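Local coordinates for protein Two-component system sensor histidine kinase (Bacteroides thetaiotaomicron, PDB 3OTT) that probably works as a membrane-bound sensor histidine kinase, its extracellular propeller and beta-sandwich part apparently sensing saccharides to regulate transcription, at residues 27-30 with 34-37; 284-287 with 291-294. All blocks are in the same frame, centred on the assembly; numbering follows the deposited sequence.

Contact 1: 27-30 with 34-37; sequences FLQD and LIWI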
# COMPACT_ATOMS: atom_id res chain seq x y z
N PHE B 27 17.73 15.15 -14.64
CA PHE B 27 16.32 15.20 -15.04
C PHE B 27 15.53 15.02 -13.78
O PHE B 27 15.96 14.27 -12.90
CB PHE B 27 15.90 14.05 -15.96
CG PHE B 27 16.65 13.97 -17.25
CD1 PHE B 27 17.84 13.26 -17.33
CD2 PHE B 27 16.17 14.62 -18.38
CE1 PHE B 27 18.53 13.17 -18.52
CE2 PHE B 27 16.89 14.56 -19.55
CZ PHE B 27 18.04 13.83 -19.65
N LEU B 28 14.37 15.69 -13.72
CA LEU B 28 13.38 15.46 -12.66
C LEU B 28 12.06 15.36 -13.33
O LEU B 28 11.88 15.89 -14.41
CB LEU B 28 13.37 16.65 -11.70
CG LEU B 28 14.69 16.82 -10.98
CD1 LEU B 28 14.79 18.19 -10.31
CD2 LEU B 28 14.88 15.66 -9.98
N GLN B 29 11.12 14.69 -12.71
CA GLN B 29 9.78 14.61 -13.23
C GLN B 29 8.83 14.94 -12.07
O GLN B 29 8.86 14.24 -11.05
CB GLN B 29 9.50 13.21 -13.71
CG GLN B 29 8.20 13.14 -14.46
CD GLN B 29 7.93 11.77 -15.08
OE1 GLN B 29 8.36 10.74 -14.55
NE2 GLN B 29 7.19 11.76 -16.20
N ASP B 30 8.04 16.01 -12.21
CA ASP B 30 7.12 16.41 -11.14
C ASP B 30 5.94 15.43 -11.05
O ASP B 30 5.81 14.54 -11.90
CB ASP B 30 6.66 17.88 -11.25
CG ASP B 30 6.00 18.23 -12.65
OD1 ASP B 30 5.02 17.57 -13.07
OD2 ASP B 30 6.38 19.26 -13.27
N LEU B 34 5.47 16.28 -15.85
CA LEU B 34 6.36 17.12 -16.71
C LEU B 34 7.85 16.86 -16.47
O LEU B 34 8.32 16.82 -15.32
CB LEU B 34 6.10 18.62 -16.47
CG LEU B 34 6.04 19.67 -17.63
CD1 LEU B 34 5.96 21.17 -17.12
CD2 LEU B 34 7.19 19.66 -18.46
N ILE B 35 8.62 16.74 -17.54
CA ILE B 35 10.07 16.60 -17.41
C ILE B 35 10.81 17.93 -17.30
O ILE B 35 10.59 18.83 -18.12
CB ILE B 35 10.58 15.84 -18.61
CG1 ILE B 35 9.95 14.43 -18.60
CG2 ILE B 35 12.08 15.81 -18.60
CD1 ILE B 35 10.58 13.52 -17.60
N TRP B 36 11.69 18.02 -16.33
CA TRP B 36 12.57 19.15 -16.09
C TRP B 36 14.01 18.71 -16.31
O TRP B 36 14.38 17.58 -15.94
CB TRP B 36 12.40 19.66 -14.65
CG TRP B 36 10.98 20.11 -14.37
CD1 TRP B 36 9.92 19.32 -13.95
CD2 TRP B 36 10.46 21.43 -14.47
NE1 TRP B 36 8.80 20.06 -13.80
CE2 TRP B 36 9.10 21.37 -14.11
CE3 TRP B 36 11.02 22.67 -14.81
CZ2 TRP B 36 8.28 22.49 -14.12
CZ3 TRP B 36 10.20 23.79 -14.81
CH2 TRP B 36 8.84 23.69 -14.49
N ILE B 37 14.84 19.63 -16.83
CA ILE B 37 16.18 19.35 -17.33
C ILE B 37 17.17 20.35 -16.73
O ILE B 37 17.02 21.55 -16.91
CB ILE B 37 16.19 19.45 -18.93
CG1 ILE B 37 15.10 18.57 -19.56
CG2 ILE B 37 17.56 19.19 -19.56
CD1 ILE B 37 14.72 18.96 -21.08
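L28 and W36 form the hydrogen-bonded pair of a beta hairpin that supplies the two inner strands of a propeller blade, 27-30 running antiparallel to 34-37. Their backbones exchange two bonds, L28 N to W36 O and W36 N to L28 O, each 2.9 Å. At the turn end D30 N donates to L34 O over 3.2 Å, and the carboxylate of D30 then closes the loop with both oxygens. Its CG sits between the backbone N and the carbonyl carbon (chi1 56°), which turns the carboxylate back over the turn, toward L34 N and the indole. OD1 receives L34 N at 3.1 Å from above the carboxylate plane. OD2 takes the indole NE1 of W36 at 2.6 Å, a nearly straight bond that lies in the indole plane but meets OD2 on its anti side, 31° out of the carboxylate plane. Carboxylate and indole planes lie 66° apart, and a salt bridge from R660 to OD2 probably favours the charged form of D30. On the reverse side of the sheet, the edge of the F27 ring meets I35, CD2 to CG2 4.3 Å, while I35 CD1 lies against Q29 CG at 4.0 Å. The extended Q29 chain carries its amide on to Q288, whose N donates to OE1, and to G33 O; hexatantalum dodecabromide is bound close by. Strand 42-46 continues the blade beyond W36, strand 75-79 of the next blade packs on L28 and W36 through L76, and strand 281-286 of the last blade, adjacent to it in the closed ring, covers F27, Q29 and I35.

Contact 2: 284-287 with 291-294; sequences IFAD and NIWL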
# COMPACT_ATOMS: atom_id res chain seq x y z
N ILE B 284 21.33 9.40 -16.37
CA ILE B 284 20.36 8.54 -16.97
C ILE B 284 19.20 8.56 -16.02
O ILE B 284 19.35 8.34 -14.80
CB ILE B 284 20.87 7.04 -17.14
CG1 ILE B 284 22.19 6.95 -17.92
CG2 ILE B 284 19.82 6.13 -17.79
CD1 ILE B 284 22.79 5.47 -17.96
N PHE B 285 18.01 8.76 -16.58
CA PHE B 285 16.86 8.82 -15.75
C PHE B 285 15.78 8.01 -16.37
O PHE B 285 15.47 8.19 -17.56
CB PHE B 285 16.43 10.27 -15.68
CG PHE B 285 15.11 10.49 -15.05
CD1 PHE B 285 14.95 10.28 -13.67
CD2 PHE B 285 14.02 10.95 -15.81
CE1 PHE B 285 13.71 10.51 -13.04
CE2 PHE B 285 12.78 11.23 -15.20
CZ PHE B 285 12.62 10.99 -13.80
N ALA B 286 15.16 7.15 -15.57
CA ALA B 286 14.02 6.36 -16.00
C ALA B 286 12.75 7.04 -15.52
O ALA B 286 12.62 7.25 -14.32
CB ALA B 286 14.13 4.85 -15.44
N ASP B 287 11.82 7.40 -16.41
CA ASP B 287 10.68 8.20 -15.98
C ASP B 287 9.59 7.26 -15.53
O ASP B 287 9.75 6.05 -15.65
CB ASP B 287 10.18 9.18 -17.07
CG ASP B 287 9.63 8.49 -18.33
OD1 ASP B 287 9.35 7.26 -18.29
OD2 ASP B 287 9.46 9.19 -19.39
N ASN B 291 10.36 5.29 -19.83
CA ASN B 291 11.23 5.83 -20.89
C ASN B 291 12.57 6.14 -20.22
O ASN B 291 12.58 6.56 -19.07
CB ASN B 291 10.66 7.12 -21.50
CG ASN B 291 9.27 6.93 -22.05
OD1 ASN B 291 9.01 5.99 -22.79
ND2 ASN B 291 8.35 7.79 -21.65
N ILE B 292 13.67 5.95 -20.93
CA ILE B 292 15.03 6.26 -20.47
C ILE B 292 15.49 7.57 -21.10
O ILE B 292 15.59 7.67 -22.32
CB ILE B 292 15.97 5.20 -21.00
CG1 ILE B 292 15.54 3.81 -20.49
CG2 ILE B 292 17.41 5.51 -20.69
CD1 ILE B 292 15.28 3.71 -18.96
N TRP B 293 15.86 8.53 -20.27
CA TRP B 293 16.34 9.82 -20.67
C TRP B 293 17.85 9.80 -20.46
O TRP B 293 18.29 9.50 -19.36
CB TRP B 293 15.68 10.94 -19.77
CG TRP B 293 14.18 10.98 -19.94
CD1 TRP B 293 13.25 10.14 -19.39
CD2 TRP B 293 13.46 11.85 -20.84
NE1 TRP B 293 12.00 10.44 -19.86
CE2 TRP B 293 12.10 11.48 -20.76
CE3 TRP B 293 13.84 12.90 -21.68
CZ2 TRP B 293 11.10 12.18 -21.46
CZ3 TRP B 293 12.86 13.57 -22.42
CH2 TRP B 293 11.50 13.22 -22.29
N LEU B 294 18.62 10.13 -21.48
CA LEU B 294 20.11 10.21 -21.37
C LEU B 294 20.54 11.63 -21.62
O LEU B 294 20.28 12.19 -22.70
CB LEU B 294 20.83 9.29 -22.39
CG LEU B 294 20.21 7.90 -22.51
CD1 LEU B 294 20.58 7.26 -23.86
CD2 LEU B 294 20.76 7.06 -21.34
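N291 is the last turn residue before the returning strand of a second propeller hairpin, 284-287 with 291-294, and meets D287 at three points. Its O accepts D287 N at 2.9 Å, its own N makes a weak bond to D287 OD1, and its ND2 donates to the syn lone pair of D287 OD2 at 2.9 Å, with the carboxylate and amide planes 72° apart. The same ND2 also bonds S684 OG, linking this turn to the C-terminal beta-sandwich part, to which S684 belongs. I292 points to the face of the sheet opposite F285 and W293, shared with I284 and A286: its CD1 rests on A286 CB at 3.9 Å, and its CG2, held anti to the backbone N, touches I284 CG2 at 3.8 Å. W293 pairs with F285 through two backbone bonds, W293 N to F285 O being 2.8 Å. Its indole NE1 supplies the second donor to D287 OD2, over 2.9 Å; the oxygen lies in the ring plane, yet the NE1 stands above the plane of the carboxylate. F285 runs beside the indole, their planes inclined at 45°. L294 ends the segment, next to strand 300-303; beyond that, strand 13-15 from the start of the chain completes the four-stranded blade and so closes the propeller ring. The isobutyl branch of L294 lies alongside I284, its CD2 3.7 Å from I284 CG1.

Both contacts are buried hairpins of adjacent blades in one propeller, with centres about 10 Å apart, and they pack directly on each other. The face of contact 1 that carries F27 and I35 meets the face of contact 2 that carries F285 and W293: F27 CZ lies 3.7 Å from W293 CB, and I35 CG1 3.8 Å from W293 CZ2. An aspartate-to-indole bond closes each turn, but the second partner of the aspartate OD2 differs, an arginine from outside the hairpin in 27-30 and an asparagine from within it in 291-294. Residue Y683 of the sandwich domain reaches both, bonding to I35 and packing edge-to-face with W293.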